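Local coordinates for protein PnpC (Pseudomonas putida, PDB 3N9T) that acts as a hydroxyquinol 1,2-dioxygenase, an iron(III) enzyme of the intradiol ring-cleavage family that opens an aromatic ring between neighbouring hydroxylated carbons, at residues 143-154 against 172-182; 233-243 against 250-259. All blocks are in the same frame, centred on the assembly; numbering follows the deposited sequence.

Contact 1 (143-154 against 172-182); sequences PVVGAVLDVWQT and LRGRYRSDNDG
Leu149 pairs with Tyr176, and Val151 with Gly174, by backbone bonds in both directions; Leu149 N to Tyr176 O, at 2.8 Å, is nearly straight. Strands 148-152 and 173-177 run antiparallel, hydrogen-bonded pairs alternating with non-hydrogen-bonded ones as in any regular antiparallel pair, here inside the mixed sheet of the dioxygenase domain.

The ionic part lies on the face carrying Val148, Asp150 and Trp152. Arg175 grips Asp150 side-on, NE reaching OD1 at 2.8 Å and NH2 reaching OD2 at 3.0 Å, with carboxylate and guanidinium planes only 25° apart. A bend at chi3 (-81°) lays the guanidinium alongside the carboxylate. Val148 CG1 lies over one face of this guanidinium, toward its rim, and Val148 CG2 does the same over Arg177, whose NH1 forms a salt bridge with Asp115.

The apolar part lies on the other face, where Val151 CG2 approaches Tyr176 CE1 at 3.8 Å, obliquely to the ring.

Beyond the strands, Ser178 fastens the loop: its OG donates to Val144 O at 2.6 Å and accepts a weak bond from Ala147 N, a position it reaches by sitting between its own N and carbonyl carbon (chi1 71°).

Strand 148-152 lies between 173-177 and 214-224. Leu149 and Val151 pack on Phe221, Val151 and Tyr176 on Ile186 of strand 183-189, and Trp152 stacks on the iron ligand His220.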
loop_
_atom_site.group_PDB
_atom_site.type_symbol
_atom_site.label_atom_id
_atom_site.label_comp_id
_atom_site.label_asym_id
_atom_site.label_seq_id
_atom_site.Cartn_x
_atom_site.Cartn_y
_atom_site.Cartn_z
ATOM N N PRO A 143 38.114 20.184 -14.717
ATOM C CA PRO A 143 36.875 20.700 -15.250
ATOM C C PRO A 143 36.274 19.724 -16.246
ATOM O O PRO A 143 36.995 19.092 -17.040
ATOM C CB PRO A 143 37.303 21.971 -16.011
ATOM C CG PRO A 143 38.776 22.148 -15.771
ATOM C CD PRO A 143 39.294 20.827 -15.328
ATOM N N VAL A 144 34.940 19.624 -16.231
ATOM C CA VAL A 144 34.220 18.855 -17.234
ATOM C C VAL A 144 33.728 19.900 -18.165
ATOM O O VAL A 144 33.017 20.831 -17.745
ATOM C CB VAL A 144 33.064 18.122 -16.619
ATOM C CG1 VAL A 144 32.241 17.408 -17.719
ATOM C CG2 VAL A 144 33.601 17.139 -15.570
ATOM N N VAL A 145 34.105 19.766 -19.428
ATOM C CA VAL A 145 33.859 20.795 -20.411
ATOM C C VAL A 145 32.634 20.457 -21.220
ATOM O O VAL A 145 32.491 19.335 -21.658
ATOM C CB VAL A 145 35.123 20.935 -21.336
ATOM C CG1 VAL A 145 34.832 21.881 -22.512
ATOM C CG2 VAL A 145 36.335 21.384 -20.440
ATOM N N GLY A 146 31.726 21.405 -21.402
ATOM C CA GLY A 146 30.536 21.143 -22.219
ATOM C C GLY A 146 29.471 20.276 -21.520
ATOM O O GLY A 146 28.486 19.832 -22.141
ATOM N N ALA A 147 29.602 20.090 -20.214
ATOM C CA ALA A 147 28.467 19.514 -19.492
ATOM C C ALA A 147 27.204 20.338 -19.718
ATOM O O ALA A 147 27.251 21.560 -19.854
ATOM C CB ALA A 147 28.806 19.467 -18.025
ATOM N N VAL A 148 26.058 19.675 -19.743
ATOM C CA VAL A 148 24.796 20.322 -19.908
ATOM C C VAL A 148 24.051 20.282 -18.529
ATOM O O VAL A 148 23.930 19.219 -17.958
ATOM C CB VAL A 148 23.927 19.598 -21.042
ATOM C CG1 VAL A 148 22.626 20.129 -21.038
ATOM C CG2 VAL A 148 24.437 19.942 -22.422
ATOM N N LEU A 149 23.647 21.447 -17.995
ATOM C CA LEU A 149 22.956 21.567 -16.708
ATOM C C LEU A 149 21.541 21.996 -17.029
ATOM O O LEU A 149 21.334 23.163 -17.422
ATOM C CB LEU A 149 23.593 22.668 -15.822
ATOM C CG LEU A 149 25.062 22.400 -15.465
ATOM C CD1 LEU A 149 26.033 22.984 -16.559
ATOM C CD2 LEU A 149 25.403 22.969 -14.131
ATOM N N ASP A 150 20.578 21.072 -16.870
ATOM C CA ASP A 150 19.146 21.422 -17.019
ATOM C C ASP A 150 18.701 21.849 -15.663
ATOM O O ASP A 150 18.849 21.065 -14.698
ATOM C CB ASP A 150 18.312 20.184 -17.408
ATOM C CG ASP A 150 18.533 19.766 -18.882
ATOM O OD1 ASP A 150 18.445 20.636 -19.756
ATOM O OD2 ASP A 150 18.827 18.581 -19.121
ATOM N N VAL A 151 18.132 23.049 -15.560
ATOM C CA VAL A 151 17.761 23.566 -14.218
ATOM C C VAL A 151 16.329 24.028 -14.244
ATOM O O VAL A 151 15.855 24.493 -15.268
ATOM C CB VAL A 151 18.674 24.731 -13.747
ATOM C CG1 VAL A 151 20.087 24.229 -13.731
ATOM C CG2 VAL A 151 18.587 25.962 -14.722
ATOM N N TRP A 152 15.654 23.928 -13.095
ATOM C CA TRP A 152 14.279 24.413 -12.983
ATOM C C TRP A 152 13.990 24.732 -11.481
ATOM O O TRP A 152 14.603 24.153 -10.541
ATOM C CB TRP A 152 13.288 23.414 -13.652
ATOM C CG TRP A 152 13.114 22.037 -13.009
ATOM C CD1 TRP A 152 12.055 21.605 -12.199
ATOM C CD2 TRP A 152 14.036 20.906 -13.100
ATOM N NE1 TRP A 152 12.276 20.252 -11.831
ATOM C CE2 TRP A 152 13.461 19.819 -12.375
ATOM C CE3 TRP A 152 15.276 20.709 -13.763
ATOM C CZ2 TRP A 152 14.126 18.566 -12.215
ATOM C CZ3 TRP A 152 15.924 19.484 -13.632
ATOM C CH2 TRP A 152 15.348 18.421 -12.832
ATOM N N GLN A 153 13.090 25.674 -11.258
ATOM C CA GLN A 153 12.735 26.109 -9.914
ATOM C C GLN A 153 11.334 26.734 -9.951
ATOM O O GLN A 153 10.841 27.123 -11.032
ATOM C CB GLN A 153 13.723 27.164 -9.422
ATOM C CG GLN A 153 13.765 28.451 -10.166
ATOM C CD GLN A 153 14.671 29.496 -9.469
ATOM O OE1 GLN A 153 15.857 29.526 -9.727
ATOM N NE2 GLN A 153 14.111 30.309 -8.558
ATOM N N THR A 154 10.694 26.837 -8.781
ATOM C CA THR A 154 9.361 27.473 -8.714
ATOM C C THR A 154 9.485 28.956 -8.839
ATOM O O THR A 154 10.559 29.523 -8.609
ATOM C CB THR A 154 8.661 27.276 -7.368
ATOM O OG1 THR A 154 9.586 27.599 -6.328
ATOM C CG2 THR A 154 8.160 25.892 -7.204
ATOM N N LEU A 172 12.070 30.374 -15.580
ATOM C CA LEU A 172 12.803 29.690 -14.486
ATOM C C LEU A 172 13.100 28.272 -14.860
ATOM O O LEU A 172 13.197 27.397 -13.988
ATOM C CB LEU A 172 11.999 29.801 -13.171
ATOM C CG LEU A 172 11.942 31.262 -12.621
ATOM C CD1 LEU A 172 10.949 31.358 -11.483
ATOM C CD2 LEU A 172 13.300 31.859 -12.188
ATOM N N ARG A 173 13.278 28.035 -16.172
ATOM C CA ARG A 173 13.884 26.781 -16.664
ATOM C C ARG A 173 14.937 27.116 -17.702
ATOM O O ARG A 173 14.855 28.160 -18.399
ATOM C CB ARG A 173 12.851 25.812 -17.258
ATOM C CG ARG A 173 11.616 25.574 -16.419
ATOM C CD ARG A 173 10.554 24.763 -17.176
ATOM N NE ARG A 173 9.479 24.432 -16.230
ATOM C CZ ARG A 173 9.472 23.352 -15.459
ATOM N NH1 ARG A 173 10.494 22.483 -15.508
ATOM N NH2 ARG A 173 8.456 23.156 -14.606
ATOM N N GLY A 174 15.973 26.289 -17.768
ATOM C CA GLY A 174 16.961 26.461 -18.844
ATOM C C GLY A 174 17.944 25.320 -18.935
ATOM O O GLY A 174 18.181 24.626 -17.941
ATOM N N ARG A 175 18.612 25.223 -20.087
ATOM C CA ARG A 175 19.698 24.270 -20.260
ATOM C C ARG A 175 20.953 25.092 -20.451
ATOM O O ARG A 175 21.133 25.720 -21.494
ATOM C CB ARG A 175 19.456 23.431 -21.527
ATOM C CG ARG A 175 20.697 22.704 -21.935
ATOM C CD ARG A 175 20.348 21.554 -22.878
ATOM N NE ARG A 175 19.885 20.358 -22.162
ATOM C CZ ARG A 175 19.942 19.153 -22.701
ATOM N NH1 ARG A 175 20.437 19.045 -23.927
ATOM N NH2 ARG A 175 19.552 18.076 -22.027
ATOM N N TYR A 176 21.810 25.090 -19.451
ATOM C CA TYR A 176 23.093 25.817 -19.457
ATOM C C TYR A 176 24.284 24.863 -19.690
ATOM O O TYR A 176 24.109 23.607 -19.663
ATOM C CB TYR A 176 23.246 26.479 -18.075
ATOM C CG TYR A 176 22.277 27.627 -17.820
ATOM C CD1 TYR A 176 20.951 27.388 -17.421
ATOM C CD2 TYR A 176 22.692 28.942 -17.978
ATOM C CE1 TYR A 176 20.046 28.437 -17.177
ATOM C CE2 TYR A 176 21.805 30.020 -17.738
ATOM C CZ TYR A 176 20.522 29.754 -17.330
ATOM O OH TYR A 176 19.710 30.774 -17.038
ATOM N N ARG A 177 25.481 25.426 -19.935
ATOM C CA ARG A 177 26.640 24.591 -20.242
ATOM C C ARG A 177 27.877 25.053 -19.495
ATOM O O ARG A 177 28.052 26.279 -19.214
ATOM C CB ARG A 177 26.868 24.587 -21.769
ATOM C CG ARG A 177 25.921 23.670 -22.467
ATOM C CD ARG A 177 26.057 23.751 -23.994
ATOM N NE ARG A 177 25.311 22.691 -24.675
ATOM C CZ ARG A 177 23.976 22.698 -24.830
ATOM N NH1 ARG A 177 23.196 23.716 -24.397
ATOM N NH2 ARG A 177 23.399 21.696 -25.454
ATOM N N SER A 178 28.734 24.104 -19.140
ATOM C CA SER A 178 29.950 24.452 -18.482
ATOM C C SER A 178 30.926 24.876 -19.615
ATOM O O SER A 178 30.870 24.332 -20.751
ATOM C CB SER A 178 30.422 23.249 -17.672
ATOM O OG SER A 178 30.900 22.189 -18.538
ATOM N N ASP A 179 31.795 25.861 -19.351
ATOM C CA ASP A 179 32.691 26.349 -20.397
ATOM C C ASP A 179 33.993 25.567 -20.389
ATOM O O ASP A 179 34.116 24.582 -19.676
ATOM C CB ASP A 179 32.938 27.885 -20.241
ATOM C CG ASP A 179 33.714 28.254 -18.992
ATOM O OD1 ASP A 179 34.365 27.432 -18.329
ATOM O OD2 ASP A 179 33.679 29.427 -18.616
ATOM N N ASN A 180 34.986 26.017 -21.148
ATOM C CA ASN A 180 36.334 25.370 -21.160
ATOM C C ASN A 180 36.982 25.206 -19.805
ATOM O O ASN A 180 37.819 24.331 -19.612
ATOM C CB ASN A 180 37.296 26.216 -21.963
ATOM C CG ASN A 180 36.895 26.342 -23.377
ATOM O OD1 ASN A 180 37.173 27.357 -23.978
ATOM N ND2 ASN A 180 36.255 25.309 -23.943
ATOM N N ASP A 181 36.660 26.060 -18.844
ATOM C CA ASP A 181 37.215 25.813 -17.501
ATOM C C ASP A 181 36.184 25.152 -16.585
ATOM O O ASP A 181 36.349 25.182 -15.389
ATOM C CB ASP A 181 37.715 27.115 -16.889
ATOM C CG ASP A 181 38.739 27.823 -17.797
ATOM O OD1 ASP A 181 39.784 27.197 -18.073
ATOM O OD2 ASP A 181 38.495 28.983 -18.241
ATOM N N GLY A 182 35.131 24.573 -17.170
ATOM C CA GLY A 182 34.086 23.858 -16.395
ATOM C C GLY A 182 33.116 24.806 -15.648
ATOM O O GLY A 182 32.289 24.368 -14.874
#

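Contact 2 (233-243 against 250-259); sequences THLFNSDDPYL and GVKGSLQVKY
Phe236 presents one ring face to Val251, whose CG2 stands almost above the centre, 3.8 Å from the ring centroid in a CH-pi contact. At the ring's edge, in its plane, sits Leu255, its CB 3.9 Å from Phe236 CD2. The Tyr259 ring is met less regularly: Asn237 comes at it obliquely through OD1, its amide plane turned 37° from the ring, while its ND2 donates to Pro191 O.

Between the flat groups runs a short parallel pairing. Phe236 N gives a nearly straight bond to Leu255 O at 2.6 Å, and Phe236 O takes one from Val257 N at 2.9 Å, a straddling pattern characteristic of parallel strands; Ser238 N then donates to Val257 O. Replacing Phe236 by an alanine is likely to open a gap between Val251 and Leu255, leaving Val251 CG2 without the ring face it rests on.

Leu243 closes over the same valine, CD1 to Val251 CG1. On the outer side Lys258 NZ reaches the syn lone pair of Asp239 OD2 at 3.2 Å, a salt bridge, and a water donates to that oxygen while accepting from Tyr259 N.

Leu255 CB also lies 3.4 Å from His234 O, a buried carbonyl with no polar partner in the model. The His234 ring meets the iron ligands His218 and His220. The chemistry is therefore mainly backbone and apolar where the parallel neighbours 231-237 and 256-262 join in the sheet, and the charged pair is left to the outer end.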
loop_
_atom_site.group_PDB
_atom_site.type_symbol
_atom_site.label_atom_id
_atom_site.label_comp_id
_atom_site.label_asym_id
_atom_site.label_seq_id
_atom_site.Cartn_x
_atom_site.Cartn_y
_atom_site.Cartn_z
ATOM N N THR A 233 19.900 16.216 -8.946
ATOM C CA THR A 233 20.046 16.573 -7.524
ATOM C C THR A 233 19.268 17.869 -7.299
ATOM O O THR A 233 18.573 18.311 -8.226
ATOM C CB THR A 233 21.541 16.636 -7.098
ATOM O OG1 THR A 233 21.619 16.666 -5.663
ATOM C CG2 THR A 233 22.284 17.861 -7.739
ATOM N N HIS A 234 19.340 18.439 -6.088
ATOM C CA HIS A 234 18.691 19.762 -5.746
ATOM C C HIS A 234 19.828 20.530 -5.045
ATOM O O HIS A 234 20.675 19.883 -4.380
ATOM C CB HIS A 234 17.643 19.619 -4.615
ATOM C CG HIS A 234 16.412 18.841 -4.935
ATOM N ND1 HIS A 234 15.190 19.150 -4.385
ATOM C CD2 HIS A 234 16.220 17.734 -5.673
ATOM C CE1 HIS A 234 14.300 18.265 -4.786
ATOM N NE2 HIS A 234 14.912 17.396 -5.556
ATOM N N LEU A 235 19.858 21.872 -5.159
ATOM C CA LEU A 235 20.701 22.745 -4.268
ATOM C C LEU A 235 19.710 23.478 -3.395
ATOM O O LEU A 235 18.746 24.116 -3.907
ATOM C CB LEU A 235 21.488 23.795 -5.087
ATOM C CG LEU A 235 22.639 23.163 -5.896
ATOM C CD1 LEU A 235 23.577 24.329 -6.362
ATOM C CD2 LEU A 235 23.465 22.080 -5.031
ATOM N N PHE A 236 19.841 23.345 -2.090
ATOM C CA PHE A 236 18.833 23.923 -1.186
ATOM C C PHE A 236 19.407 25.187 -0.574
ATOM O O PHE A 236 20.574 25.153 -0.175
ATOM C CB PHE A 236 18.551 22.971 -0.013
ATOM C CG PHE A 236 17.868 21.680 -0.432
ATOM C CD1 PHE A 236 16.495 21.638 -0.511
ATOM C CD2 PHE A 236 18.614 20.545 -0.785
ATOM C CE1 PHE A 236 15.840 20.474 -0.905
ATOM C CE2 PHE A 236 17.956 19.395 -1.193
ATOM C CZ PHE A 236 16.570 19.378 -1.239
ATOM N N ASN A 237 18.584 26.247 -0.412
ATOM C CA ASN A 237 19.053 27.488 0.246
ATOM C C ASN A 237 19.459 27.197 1.702
ATOM O O ASN A 237 18.655 26.738 2.506
ATOM C CB ASN A 237 17.999 28.627 0.280
ATOM C CG ASN A 237 17.368 28.935 -1.099
ATOM O OD1 ASN A 237 17.402 28.115 -2.028
ATOM N ND2 ASN A 237 16.704 30.081 -1.190
ATOM N N SER A 238 20.676 27.551 2.041
ATOM C CA SER A 238 21.217 27.363 3.411
ATOM C C SER A 238 20.371 27.955 4.530
ATOM O O SER A 238 20.442 27.541 5.715
ATOM C CB SER A 238 22.534 28.147 3.519
ATOM O OG SER A 238 23.540 27.214 3.496
ATOM N N ASP A 239 19.627 28.966 4.224
ATOM C CA ASP A 239 19.023 29.594 5.375
ATOM C C ASP A 239 17.588 29.197 5.665
ATOM O O ASP A 239 16.911 29.874 6.446
ATOM C CB ASP A 239 19.245 31.125 5.279
ATOM C CG ASP A 239 20.736 31.491 5.462
ATOM O OD1 ASP A 239 21.342 30.924 6.435
ATOM O OD2 ASP A 239 21.315 32.269 4.620
ATOM N N ASP A 240 17.106 28.141 5.010
ATOM C CA ASP A 240 15.656 28.013 4.795
ATOM C C ASP A 240 15.071 27.520 6.107
ATOM O O ASP A 240 15.677 26.706 6.763
ATOM C CB ASP A 240 15.352 27.033 3.642
ATOM C CG ASP A 240 13.882 26.958 3.309
ATOM O OD1 ASP A 240 13.456 27.550 2.292
ATOM O OD2 ASP A 240 13.129 26.306 4.067
ATOM N N PRO A 241 13.907 28.033 6.510
ATOM C CA PRO A 241 13.454 27.553 7.823
ATOM C C PRO A 241 12.966 26.085 7.844
ATOM O O PRO A 241 12.713 25.554 8.907
ATOM C CB PRO A 241 12.295 28.490 8.151
ATOM C CG PRO A 241 11.766 28.944 6.779
ATOM C CD PRO A 241 12.974 28.979 5.893
ATOM N N TYR A 242 12.932 25.410 6.690
ATOM C CA TYR A 242 12.366 24.053 6.582
ATOM C C TYR A 242 13.409 23.008 6.220
ATOM O O TYR A 242 13.072 21.844 5.996
ATOM C CB TYR A 242 11.265 24.030 5.533
ATOM C CG TYR A 242 10.079 24.876 5.908
ATOM C CD1 TYR A 242 9.322 24.603 7.076
ATOM C CD2 TYR A 242 9.695 25.956 5.104
ATOM C CE1 TYR A 242 8.237 25.375 7.429
ATOM C CE2 TYR A 242 8.631 26.773 5.485
ATOM C CZ TYR A 242 7.902 26.472 6.619
ATOM O OH TYR A 242 6.802 27.276 6.912
ATOM N N LEU A 243 14.675 23.428 6.198
ATOM C CA LEU A 243 15.817 22.592 5.831
ATOM C C LEU A 243 15.901 21.314 6.624
ATOM O O LEU A 243 16.291 20.265 6.084
ATOM C CB LEU A 243 17.117 23.394 6.022
ATOM C CG LEU A 243 18.295 23.352 5.039
ATOM C CD1 LEU A 243 17.872 23.304 3.523
ATOM C CD2 LEU A 243 19.214 24.551 5.327
ATOM N N GLY A 250 14.139 15.437 1.136
ATOM C CA GLY A 250 15.100 15.639 0.040
ATOM C C GLY A 250 16.490 16.180 0.448
ATOM O O GLY A 250 17.470 16.033 -0.289
ATOM N N VAL A 251 16.558 16.858 1.590
ATOM C CA VAL A 251 17.710 17.679 1.928
ATOM C C VAL A 251 18.790 16.741 2.399
ATOM O O VAL A 251 18.511 15.838 3.206
ATOM C CB VAL A 251 17.394 18.694 3.113
ATOM C CG1 VAL A 251 18.663 19.549 3.522
ATOM C CG2 VAL A 251 16.256 19.625 2.741
ATOM N N LYS A 252 20.003 16.966 1.896
ATOM C CA LYS A 252 21.226 16.404 2.455
ATOM C C LYS A 252 22.213 17.546 2.782
ATOM O O LYS A 252 22.209 18.558 2.110
ATOM C CB LYS A 252 21.846 15.436 1.457
ATOM C CG LYS A 252 20.900 14.256 1.106
ATOM C CD LYS A 252 21.483 13.364 -0.036
ATOM C CE LYS A 252 20.500 12.213 -0.327
ATOM N NZ LYS A 252 21.023 11.312 -1.403
ATOM N N GLY A 253 23.011 17.395 3.842
ATOM C CA GLY A 253 24.002 18.394 4.251
ATOM C C GLY A 253 24.829 19.014 3.123
ATOM O O GLY A 253 24.874 20.224 3.029
ATOM N N SER A 254 25.404 18.202 2.220
ATOM C CA SER A 254 26.260 18.698 1.173
ATOM C C SER A 254 25.532 19.457 0.024
ATOM O O SER A 254 26.210 20.106 -0.793
ATOM C CB SER A 254 27.051 17.538 0.579
ATOM O OG SER A 254 26.180 16.677 -0.184
ATOM N N LEU A 255 24.197 19.382 -0.035
ATOM C CA LEU A 255 23.418 20.032 -1.149
ATOM C C LEU A 255 22.893 21.418 -0.753
ATOM O O LEU A 255 22.013 21.986 -1.429
ATOM C CB LEU A 255 22.206 19.128 -1.494
ATOM C CG LEU A 255 22.643 17.738 -1.995
ATOM C CD1 LEU A 255 21.396 16.897 -2.357
ATOM C CD2 LEU A 255 23.590 17.854 -3.213
ATOM N N GLN A 256 23.357 21.939 0.384
ATOM C CA GLN A 256 22.937 23.227 0.847
ATOM C C GLN A 256 23.946 24.217 0.280
ATOM O O GLN A 256 25.146 23.933 0.112
ATOM C CB GLN A 256 22.960 23.302 2.383
ATOM C CG GLN A 256 22.178 22.212 3.048
ATOM C CD GLN A 256 22.159 22.308 4.553
ATOM O OE1 GLN A 256 22.573 23.324 5.153
ATOM N NE2 GLN A 256 21.615 21.268 5.177
ATOM N N VAL A 257 23.465 25.374 -0.091
ATOM C CA VAL A 257 24.385 26.379 -0.601
ATOM C C VAL A 257 23.878 27.734 -0.059
ATOM O O VAL A 257 22.669 28.006 -0.043
ATOM C CB VAL A 257 24.429 26.341 -2.166
ATOM C CG1 VAL A 257 23.056 26.803 -2.783
ATOM C CG2 VAL A 257 25.563 27.160 -2.635
ATOM N N LYS A 258 24.803 28.576 0.369
ATOM C CA LYS A 258 24.504 29.897 0.866
ATOM C C LYS A 258 24.253 30.953 -0.245
ATOM O O LYS A 258 25.069 31.132 -1.138
ATOM C CB LYS A 258 25.712 30.299 1.730
ATOM C CG LYS A 258 25.657 31.730 2.301
ATOM C CD LYS A 258 24.773 31.846 3.506
ATOM C CE LYS A 258 25.177 33.143 4.253
ATOM N NZ LYS A 258 24.207 33.439 5.352
ATOM N N TYR A 259 23.120 31.627 -0.208
ATOM C CA TYR A 259 22.898 32.760 -1.084
ATOM C C TYR A 259 23.459 34.050 -0.393
ATOM O O TYR A 259 22.762 34.653 0.404
ATOM C CB TYR A 259 21.436 32.894 -1.446
ATOM C CG TYR A 259 20.970 31.862 -2.471
ATOM C CD1 TYR A 259 20.777 30.537 -2.113
ATOM C CD2 TYR A 259 20.688 32.243 -3.769
ATOM C CE1 TYR A 259 20.336 29.563 -3.058
ATOM C CE2 TYR A 259 20.257 31.312 -4.731
ATOM C CZ TYR A 259 20.089 29.970 -4.371
ATOM O OH TYR A 259 19.634 29.121 -5.333
HETATM O O HOH W 1 21.031 31.241 1.946
#

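Both contacts belong to one mixed sheet, and strand 214-224, which carries the iron ligands His218 and His220, pairs with 148-152 from contact 1 and with 231-237 from contact 2. Their centres are about 19 Å apart and their nearest atoms about 6 Å, so they do not touch. Contact 1 is the more buried and pairs its strands antiparallel over five residues, with a two-pronged ion pair along one face. Contact 2 is only partly buried and parallel, shorter in its pairing, and draws more on apolar packing round the Phe236 ring; its ion pair is single and lies at the exposed end of the contact. Each brings one ring, Trp152 or His234, to His220.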